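Local coordinates for IPT/TIG domain-containing protein BACOVA_02650 (Bacteroides ovatus, PDB 5E7H) that is a cell-surface polysaccharide-binding protein that probably captures xyloglucan before its transport into the periplasm for degradation, at residues 157-171 with 202-215. Sequence-based numbering, arbitrary orientation.
With FMT (formic acid), chain C; FMT (formic acid), chain D.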
ATOM      1  N   ILE A 157     -13.722   2.016  13.809  1.00 15.34           N
ATOM      2  CA  ILE A 157     -12.471   1.419  13.386  1.00 14.95           C
ATOM      3  C   ILE A 157     -12.757   0.233  12.452  1.00 17.66           C
ATOM      4  O   ILE A 157     -11.995   0.000  11.504  1.00 18.16           O
ATOM      5  CB  ILE A 157     -11.629   0.978  14.612  1.00 16.73           C
ATOM      6  CG1 ILE A 157     -11.222   2.211  15.441  1.00 16.01           C
ATOM      7  CG2 ILE A 157     -10.437   0.121  14.194  1.00 15.72           C
ATOM      8  CD1 ILE A 157     -10.362   3.219  14.745  1.00 16.52           C
ATOM      9  N   ASP A 158     -13.850  -0.485  12.724  1.00 18.53           N
ATOM     10  CA  ASP A 158     -14.286  -1.604  11.875  1.00 20.95           C
ATOM     11  C   ASP A 158     -14.524  -1.206  10.420  1.00 21.87           C
ATOM     12  O   ASP A 158     -14.536  -2.080   9.537  1.00 22.78           O
ATOM     13  CB  ASP A 158     -15.587  -2.231  12.420  1.00 24.42           C
ATOM     14  CG  ASP A 158     -15.358  -3.126  13.626  1.00 52.79           C
ATOM     15  OD1 ASP A 158     -14.251  -3.692  13.766  1.00 58.86           O
ATOM     16  OD2 ASP A 158     -16.302  -3.277  14.432  1.00 64.65           O
ATOM     17  N   ASP A 159     -14.733   0.087  10.157  1.00 17.56           N
ATOM     18  CA  ASP A 159     -15.004   0.567   8.794  1.00 17.45           C
ATOM     19  C   ASP A 159     -13.755   1.137   8.101  1.00 16.89           C
ATOM     20  O   ASP A 159     -13.870   1.723   7.019  1.00 19.41           O
ATOM     21  CB  ASP A 159     -16.095   1.636   8.817  1.00 17.98           C
ATOM     22  CG  ASP A 159     -17.451   1.093   9.236  1.00 27.46           C
ATOM     23  OD1 ASP A 159     -17.636  -0.144   9.271  1.00 30.00           O
ATOM     24  OD2 ASP A 159     -18.331   1.927   9.522  1.00 30.44           O
ATOM     25  N   LEU A 160     -12.576   0.973   8.720  1.00 15.03           N
ATOM     26  CA  LEU A 160     -11.315   1.507   8.193  1.00 14.18           C
ATOM     27  C   LEU A 160     -10.307   0.392   7.914  1.00 14.51           C
ATOM     28  O   LEU A 160     -10.329  -0.661   8.561  1.00 16.01           O
ATOM     29  CB  LEU A 160     -10.709   2.514   9.192  1.00 14.46           C
ATOM     30  CG  LEU A 160     -11.585   3.737   9.480  1.00 14.81           C
ATOM     31  CD1 LEU A 160     -10.965   4.567  10.596  1.00 16.26           C
ATOM     32  CD2 LEU A 160     -11.775   4.584   8.233  1.00 16.98           C
ATOM     33  N   LYS A 161      -9.391   0.650   6.995  1.00 14.10           N
ATOM     34  CA  LYS A 161      -8.293  -0.270   6.733  1.00 15.32           C
ATOM     35  C   LYS A 161      -6.974   0.464   6.653  1.00 15.63           C
ATOM     36  O   LYS A 161      -6.913   1.652   6.311  1.00 16.19           O
ATOM     37  CB  LYS A 161      -8.545  -1.087   5.452  1.00 19.68           C
ATOM     38  CG  LYS A 161      -8.821  -0.304   4.219  1.00 22.27           C
ATOM     39  CD  LYS A 161      -9.295  -1.236   3.087  1.00 21.40           C
ATOM     40  CE  LYS A 161      -9.542  -0.434   1.850  1.00 21.52           C
ATOM     41  NZ  LYS A 161      -9.975  -1.308   0.710  1.00 24.02           N
ATOM     42  N   LEU A 162      -5.915  -0.254   6.996  1.00 14.36           N
ATOM     43  CA  LEU A 162      -4.543   0.203   6.809  1.00 13.06           C
ATOM     44  C   LEU A 162      -4.044  -0.369   5.501  1.00 13.67           C
ATOM     45  O   LEU A 162      -4.067  -1.585   5.314  1.00 16.31           O
ATOM     46  CB  LEU A 162      -3.647  -0.258   7.953  1.00 14.58           C
ATOM     47  CG  LEU A 162      -2.170   0.076   7.827  1.00 15.87           C
ATOM     48  CD1 LEU A 162      -1.942   1.575   7.979  1.00 15.18           C
ATOM     49  CD2 LEU A 162      -1.373  -0.693   8.849  1.00 17.48           C
ATOM     50  N   GLN A 163      -3.588   0.506   4.615  1.00 12.73           N
ATOM     51  CA  GLN A 163      -2.992   0.106   3.337  1.00 13.44           C
ATOM     52  C   GLN A 163      -1.561   0.584   3.311  1.00 13.51           C
ATOM     53  O   GLN A 163      -1.211   1.594   3.935  1.00 14.31           O
ATOM     54  CB  GLN A 163      -3.726   0.711   2.137  1.00 18.46           C
ATOM     55  CG  GLN A 163      -5.099   0.231   1.887  1.00 24.35           C
ATOM     56  CD  GLN A 163      -5.668   0.871   0.627  1.00 20.02           C
ATOM     57  OE1 GLN A 163      -5.310   2.000   0.261  1.00 18.43           O
ATOM     58  NE2 GLN A 163      -6.549   0.157  -0.029  1.00 21.47           N
ATOM     59  N   PHE A 164      -0.737  -0.093   2.527  1.00 12.46           N
ATOM     60  CA  PHE A 164       0.632   0.369   2.300  1.00 12.17           C
ATOM     61  C   PHE A 164       1.139  -0.333   1.070  1.00 13.11           C
ATOM     62  O   PHE A 164       0.588  -1.355   0.680  1.00 14.83           O
ATOM     63  CB  PHE A 164       1.562   0.099   3.500  1.00 13.29           C
ATOM     64  CG  PHE A 164       1.542  -1.317   4.019  1.00 14.43           C
ATOM     65  CD1 PHE A 164       0.611  -1.722   4.978  1.00 15.16           C
ATOM     66  CD2 PHE A 164       2.481  -2.245   3.585  1.00 15.55           C
ATOM     67  CE1 PHE A 164       0.604  -3.032   5.469  1.00 16.71           C
ATOM     68  CE2 PHE A 164       2.481  -3.540   4.084  1.00 17.69           C
ATOM     69  CZ  PHE A 164       1.544  -3.932   5.003  1.00 15.60           C
ATOM     70  N   GLU A 165       2.188   0.208   0.491  1.00 11.47           N
ATOM     71  CA  GLU A 165       2.842  -0.444  -0.634  1.00 12.53           C
ATOM     72  C   GLU A 165       3.985  -1.255  -0.084  1.00 13.52           C
ATOM     73  O   GLU A 165       4.661  -0.839   0.863  1.00 12.19           O
ATOM     74  CB  GLU A 165       3.337   0.578  -1.637  1.00 12.79           C
ATOM     75  CG  GLU A 165       2.834   0.352  -3.051  1.00 17.51           C
ATOM     76  CD  GLU A 165       1.321   0.456  -3.195  1.00 20.23           C
ATOM     77  OE1 GLU A 165       0.808   0.016  -4.239  1.00 20.43           O
ATOM     78  OE2 GLU A 165       0.654   1.007  -2.303  1.00 20.59           O
ATOM     79  N   CYS A 166       4.220  -2.408  -0.694  1.00 11.90           N
ATOM     80  CA  CYS A 166       5.256  -3.332  -0.240  1.00 13.06           C
ATOM     81  C   CYS A 166       5.946  -3.970  -1.439  1.00 14.89           C
ATOM     82  O   CYS A 166       5.291  -4.310  -2.428  1.00 14.12           O
ATOM     83  CB  CYS A 166       4.637  -4.384   0.639  1.00 13.61           C
ATOM     84  SG  CYS A 166       5.813  -5.514   1.421  1.00 15.83           S
ATOM     85  N   PHE A 167       7.264  -4.113  -1.359  1.00 13.09           N
ATOM     86  CA  PHE A 167       8.041  -4.829  -2.361  1.00 13.68           C
ATOM     87  C   PHE A 167       8.787  -5.952  -1.671  1.00 13.96           C
ATOM     88  O   PHE A 167       9.560  -5.695  -0.759  1.00 14.79           O
ATOM     89  CB  PHE A 167       9.023  -3.880  -3.066  1.00 13.33           C
ATOM     90  CG  PHE A 167       9.896  -4.549  -4.117  1.00 13.37           C
ATOM     91  CD1 PHE A 167      10.931  -5.408  -3.752  1.00 15.69           C
ATOM     92  CD2 PHE A 167       9.715  -4.265  -5.461  1.00 15.81           C
ATOM     93  CE1 PHE A 167      11.738  -6.017  -4.729  1.00 17.58           C
ATOM     94  CE2 PHE A 167      10.539  -4.859  -6.433  1.00 17.49           C
ATOM     95  CZ  PHE A 167      11.541  -5.726  -6.049  1.00 16.71           C
ATOM     96  N   VAL A 168       8.538  -7.182  -2.108  1.00 12.89           N
ATOM     97  CA  VAL A 168       9.246  -8.356  -1.592  1.00 13.79           C
ATOM     98  C   VAL A 168      10.136  -8.917  -2.707  1.00 15.44           C
ATOM     99  O   VAL A 168       9.641  -9.259  -3.793  1.00 16.00           O
ATOM    100  CB  VAL A 168       8.265  -9.436  -1.112  1.00 14.45           C
ATOM    101  CG1 VAL A 168       9.023 -10.727  -0.706  1.00 16.40           C
ATOM    102  CG2 VAL A 168       7.382  -8.904   0.026  1.00 15.57           C
ATOM    103  N   LYS A 169      11.445  -9.012  -2.476  1.00 14.95           N
ATOM    104  CA  LYS A 169      12.356  -9.502  -3.515  1.00 16.49           C
ATOM    105  C   LYS A 169      12.102 -10.968  -3.853  1.00 16.72           C
ATOM    106  O   LYS A 169      12.044 -11.340  -5.050  1.00 19.26           O
ATOM    107  CB  LYS A 169      13.817  -9.318  -3.088  1.00 17.62           C
ATOM    108  CG  LYS A 169      14.855  -9.751  -4.136  1.00 20.24           C
ATOM    109  CD  LYS A 169      14.910  -8.754  -5.267  1.00 19.56           C
ATOM    110  CE  LYS A 169      15.885  -9.186  -6.355  1.00 31.83           C
ATOM    111  NZ  LYS A 169      17.285  -9.104  -5.880  1.00 44.80           N
ATOM    112  N   GLU A 170      12.021 -11.808  -2.815  1.00 17.76           N
ATOM    113  CA  GLU A 170      11.847 -13.260  -2.960  1.00 19.66           C
ATOM    114  C   GLU A 170      11.017 -13.756  -1.807  1.00 20.81           C
ATOM    115  O   GLU A 170      11.089 -13.200  -0.707  1.00 19.91           O
ATOM    116  CB  GLU A 170      13.191 -14.016  -2.948  1.00 24.23           C
ATOM    117  CG  GLU A 170      14.325 -13.434  -3.769  1.00 45.51           C
ATOM    118  CD  GLU A 170      14.306 -13.872  -5.224  1.00 59.96           C
ATOM    119  OE1 GLU A 170      13.316 -14.508  -5.651  1.00 63.71           O
ATOM    120  OE2 GLU A 170      15.292 -13.581  -5.938  1.00 60.49           O
ATOM    121  N   VAL A 171      10.253 -14.822  -2.024  1.00 22.30           N
ATOM    122  CA  VAL A 171       9.505 -15.392  -0.924  1.00 22.65           C
ATOM    123  C   VAL A 171      10.482 -15.961   0.096  1.00 21.69           C
ATOM    124  O   VAL A 171      11.621 -16.341  -0.235  1.00 24.38           O
ATOM    125  CB  VAL A 171       8.524 -16.486  -1.384  1.00 28.11           C
ATOM    126  CG1 VAL A 171       7.421 -15.863  -2.257  1.00 31.81           C
ATOM    127  CG2 VAL A 171       9.248 -17.577  -2.104  1.00 38.68           C
ATOM    128  N   THR A 202       1.674 -13.453  -2.103  1.00 20.96           N
ATOM    129  CA  THR A 202       2.905 -12.688  -1.904  1.00 19.70           C
ATOM    130  C   THR A 202       3.594 -12.503  -3.249  1.00 21.20           C
ATOM    131  O   THR A 202       4.345 -13.371  -3.706  1.00 23.91           O
ATOM    132  CB  THR A 202       3.870 -13.370  -0.904  1.00 20.46           C
ATOM    133  OG1 THR A 202       3.192 -13.554   0.338  1.00 21.66           O
ATOM    134  CG2 THR A 202       5.105 -12.519  -0.684  1.00 20.84           C
ATOM    135  N   GLU A 203       3.309 -11.386  -3.909  1.00 18.72           N
ATOM    136  CA  GLU A 203       3.944 -11.090  -5.187  1.00 20.85           C
ATOM    137  C   GLU A 203       5.401 -10.773  -4.917  1.00 19.03           C
ATOM    138  O   GLU A 203       5.733 -10.219  -3.860  1.00 19.22           O
ATOM    139  CB  GLU A 203       3.252  -9.911  -5.892  1.00 21.19           C
ATOM    140  CG  GLU A 203       1.768 -10.149  -6.144  1.00 24.21           C
ATOM    141  CD  GLU A 203       1.491 -11.232  -7.166  1.00 28.36           C
ATOM    142  OE1 GLU A 203       0.401 -11.851  -7.099  1.00 28.80           O
ATOM    143  OE2 GLU A 203       2.357 -11.485  -8.029  1.00 30.72           O
ATOM    144  N   THR A 204       6.268 -11.129  -5.854  1.00 20.60           N
ATOM    145  CA  THR A 204       7.687 -10.834  -5.720  1.00 20.07           C
ATOM    146  C   THR A 204       8.229 -10.067  -6.910  1.00 20.63           C
ATOM    147  O   THR A 204       7.719 -10.181  -8.031  1.00 21.43           O
ATOM    148  CB  THR A 204       8.514 -12.109  -5.544  1.00 21.97           C
ATOM    149  OG1 THR A 204       8.327 -12.964  -6.673  1.00 25.10           O
ATOM    150  CG2 THR A 204       8.094 -12.846  -4.258  1.00 23.50           C
ATOM    151  N   GLY A 205       9.253  -9.266  -6.654  1.00 18.52           N
ATOM    152  CA  GLY A 205       9.964  -8.571  -7.708  1.00 20.19           C
ATOM    153  C   GLY A 205       9.232  -7.375  -8.245  1.00 19.28           C
ATOM    154  O   GLY A 205       9.641  -6.828  -9.285  1.00 19.86           O
ATOM    155  N   LYS A 206       8.148  -6.992  -7.579  1.00 16.88           N
ATOM    156  CA  LYS A 206       7.370  -5.825  -7.966  1.00 16.93           C
ATOM    157  C   LYS A 206       6.618  -5.313  -6.763  1.00 17.22           C
ATOM    158  O   LYS A 206       6.464  -6.028  -5.772  1.00 18.79           O
ATOM    159  CB  LYS A 206       6.398  -6.175  -9.095  1.00 19.08           C
ATOM    160  CG  LYS A 206       5.358  -7.213  -8.724  1.00 23.31           C
ATOM    161  CD  LYS A 206       4.559  -7.630  -9.954  1.00 31.22           C
ATOM    162  CE  LYS A 206       3.596  -8.743  -9.643  1.00 43.34           C
ATOM    163  NZ  LYS A 206       2.792  -9.114 -10.845  1.00 50.37           N
ATOM    164  N   TRP A 207       6.192  -4.056  -6.818  1.00 14.95           N
ATOM    165  CA  TRP A 207       5.386  -3.489  -5.756  1.00 14.22           C
ATOM    166  C   TRP A 207       3.973  -4.054  -5.748  1.00 16.20           C
ATOM    167  O   TRP A 207       3.397  -4.343  -6.810  1.00 20.08           O
ATOM    168  CB  TRP A 207       5.310  -1.981  -5.899  1.00 14.03           C
ATOM    169  CG  TRP A 207       6.574  -1.233  -5.547  1.00 12.64           C
ATOM    170  CD1 TRP A 207       7.529  -0.792  -6.415  1.00 14.27           C
ATOM    171  CD2 TRP A 207       6.997  -0.811  -4.241  1.00 11.80           C
ATOM    172  NE1 TRP A 207       8.524  -0.143  -5.733  1.00 14.80           N
ATOM    173  CE2 TRP A 207       8.224  -0.140  -4.398  1.00 12.81           C
ATOM    174  CE3 TRP A 207       6.466  -0.956  -2.952  1.00 12.92           C
ATOM    175  CZ2 TRP A 207       8.914   0.400  -3.335  1.00 12.33           C
ATOM    176  CZ3 TRP A 207       7.161  -0.415  -1.877  1.00 12.82           C
ATOM    177  CH2 TRP A 207       8.374   0.260  -2.080  1.00 13.06           C
ATOM    178  N   MET A 208       3.429  -4.220  -4.546  1.00 13.79           N
ATOM    179  CA  MET A 208       2.024  -4.568  -4.371  1.00 13.98           C
ATOM    180  C   MET A 208       1.413  -3.682  -3.307  1.00 14.04           C
ATOM    181  O   MET A 208       2.127  -3.139  -2.436  1.00 14.20           O
ATOM    182  CB  MET A 208       1.860  -6.037  -3.978  1.00 18.12           C
ATOM    183  CG  MET A 208       2.660  -6.436  -2.786  1.00 15.36           C
ATOM    184  SD  MET A 208       2.346  -8.160  -2.311  1.00 18.89           S
ATOM    185  CE  MET A 208       3.624  -8.371  -1.076  1.00 17.48           C
ATOM    186  N   GLN A 209       0.098  -3.526  -3.383  1.00 13.73           N
ATOM    187  CA  GLN A 209      -0.640  -2.928  -2.295  1.00 12.09           C
ATOM    188  C   GLN A 209      -1.024  -4.018  -1.310  1.00 13.86           C
ATOM    189  O   GLN A 209      -1.589  -5.042  -1.694  1.00 16.86           O
ATOM    190  CB  GLN A 209      -1.883  -2.221  -2.800  1.00 13.40           C
ATOM    191  CG  GLN A 209      -2.761  -1.691  -1.672  1.00 14.13           C
ATOM    192  CD  GLN A 209      -3.981  -0.960  -2.219  1.00 14.66           C
ATOM    193  OE1 GLN A 209      -3.984   0.263  -2.370  1.00 16.01           O
ATOM    194  NE2 GLN A 209      -4.988  -1.720  -2.576  1.00 17.67           N
ATOM    195  N   CYS A 210      -0.729  -3.782  -0.037  1.00 13.77           N
ATOM    196  CA  CYS A 210      -1.168  -4.628   1.058  1.00 15.56           C
ATOM    197  C   CYS A 210      -2.235  -3.885   1.848  1.00 14.06           C
ATOM    198  O   CYS A 210      -2.154  -2.666   1.993  1.00 14.94           O
ATOM    199  CB  CYS A 210      -0.015  -4.976   1.990  1.00 14.69           C
ATOM    200  SG  CYS A 210       1.347  -5.848   1.187  1.00 17.06           S
ATOM    201  N   SER A 211      -3.196  -4.620   2.381  1.00 14.68           N
ATOM    202  CA  SER A 211      -4.319  -4.048   3.102  1.00 15.52           C
ATOM    203  C   SER A 211      -4.678  -4.955   4.269  1.00 18.41           C
ATOM    204  O   SER A 211      -4.784  -6.171   4.087  1.00 18.02           O
ATOM    205  CB  SER A 211      -5.534  -3.892   2.171  1.00 23.97           C
ATOM    206  OG  SER A 211      -6.562  -3.165   2.794  1.00 34.01           O
ATOM    207  N   VAL A 212      -4.850  -4.376   5.454  1.00 17.28           N
ATOM    208  CA  VAL A 212      -5.430  -5.118   6.585  1.00 16.98           C
ATOM    209  C   VAL A 212      -6.537  -4.300   7.251  1.00 17.78           C
ATOM    210  O   VAL A 212      -6.505  -3.070   7.218  1.00 17.34           O
ATOM    211  CB  VAL A 212      -4.365  -5.495   7.645  1.00 18.72           C
ATOM    212  CG1 VAL A 212      -3.309  -6.414   7.034  1.00 22.74           C
ATOM    213  CG2 VAL A 212      -3.710  -4.265   8.249  1.00 19.02           C
ATOM    214  N   SER A 213      -7.524  -4.966   7.852  1.00 16.60           N
ATOM    215  CA  SER A 213      -8.500  -4.231   8.648  1.00 16.72           C
ATOM    216  C   SER A 213      -7.768  -3.436   9.728  1.00 16.24           C
ATOM    217  O   SER A 213      -6.847  -3.935  10.382  1.00 17.09           O
ATOM    218  CB  SER A 213      -9.512  -5.171   9.300  1.00 19.20           C
ATOM    219  OG  SER A 213     -10.352  -5.752   8.324  1.00 29.31           O
ATOM    220  N   LEU A 214      -8.175  -2.188   9.936  1.00 14.23           N
ATOM    221  CA  LEU A 214      -7.522  -1.401  10.972  1.00 14.37           C
ATOM    222  C   LEU A 214      -7.775  -2.020  12.344  1.00 15.79           C
ATOM    223  O   LEU A 214      -6.949  -1.866  13.240  1.00 15.09           O
ATOM    224  CB  LEU A 214      -7.999   0.062  10.931  1.00 14.39           C
ATOM    225  CG  LEU A 214      -7.237   1.040  11.844  1.00 14.66           C
ATOM    226  CD1 LEU A 214      -5.745   1.093  11.495  1.00 14.75           C
ATOM    227  CD2 LEU A 214      -7.838   2.457  11.744  1.00 15.14           C
ATOM    228  N   SER A 215      -8.877  -2.751  12.512  1.00 15.95           N
ATOM    229  CA  SER A 215      -9.147  -3.439  13.772  1.00 17.21           C
ATOM    230  C   SER A 215      -8.103  -4.515  14.103  1.00 17.72           C
ATOM    231  O   SER A 215      -8.045  -4.977  15.252  1.00 18.74           O
ATOM    232  CB  SER A 215     -10.543  -4.070  13.741  1.00 19.67           C
ATOM    233  OG  SER A 215     -10.644  -5.066  12.733  1.00 21.80           O
TER
HETATM  234  C   FMT C 502      19.155  -6.295  -7.384  1.00 34.35           C
HETATM  235  O1  FMT C 502      18.901  -6.739  -8.531  1.00 49.80           O
HETATM  236  O2  FMT C 502      18.202  -5.966  -6.631  1.00 24.14           O
HETATM  237  C   FMT D 503      19.137 -10.666  -9.085  1.00 44.55           C
HETATM  238  O1  FMT D 503      19.167  -9.481  -8.656  1.00 52.10           O
HETATM  239  O2  FMT D 503      19.293 -11.627  -8.284  1.00 48.27           O
HETATM  240  O   HOH W   1     -11.226  -2.602  10.695  1.00 20.06           O
HETATM  241  O   HOH W   2     -12.856  -4.911  11.089  1.00 32.36           O
HETATM  242  O   HOH W   3      -7.522  -2.717   0.027  1.00 30.09           O
HETATM  243  O   HOH W   4       6.136  -7.507  -3.523  1.00 18.42           O
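F164 lays one face of its ring over C210, whose CB sits 3.5 Å from F164 CZ, a CH-pi contact offset toward the rim, while C210 SG approaches the ring obliquely. F164 CG is wedged between its own backbone N and carbonyl carbon (chi1 51°), which swings the ring over strand 207-213. The same sulfur also meets C166 CB at 3.6 Å. F164 and C210, with L162 and V212, pack on strands 176-181 and 189-192. L214 closes the far end, its CD2 beside L160 CB at 3.8 Å.

On the other face, F167 CB stands 3.8 Å above the centre of the six-membered ring of W207, and the F167 ring presents its edge to the indole's five-membered ring, planes 70° apart. Farther along, the amide planes of Q163 and Q209 are 36° apart without a direct hydrogen bond; Q209 NE2 bonds S197. Q163 OE1 instead bonds T11, and Q163 NE2 donates to a water at 3.0 Å, which also meets K161 NZ and S211 OG. A leucine in place of Q163 would probably leave T11 OG1 without this acceptor and the water with one donor fewer. Six backbone hydrogen bonds join L162, F164 and C166 to V212, C210 and M208. One face is thus apolar and sulfur-lined; the other mixes aromatic packing with polar groups, E165 reaching S10, and Q163 and Q209 T11, in the IPT/TIG domain.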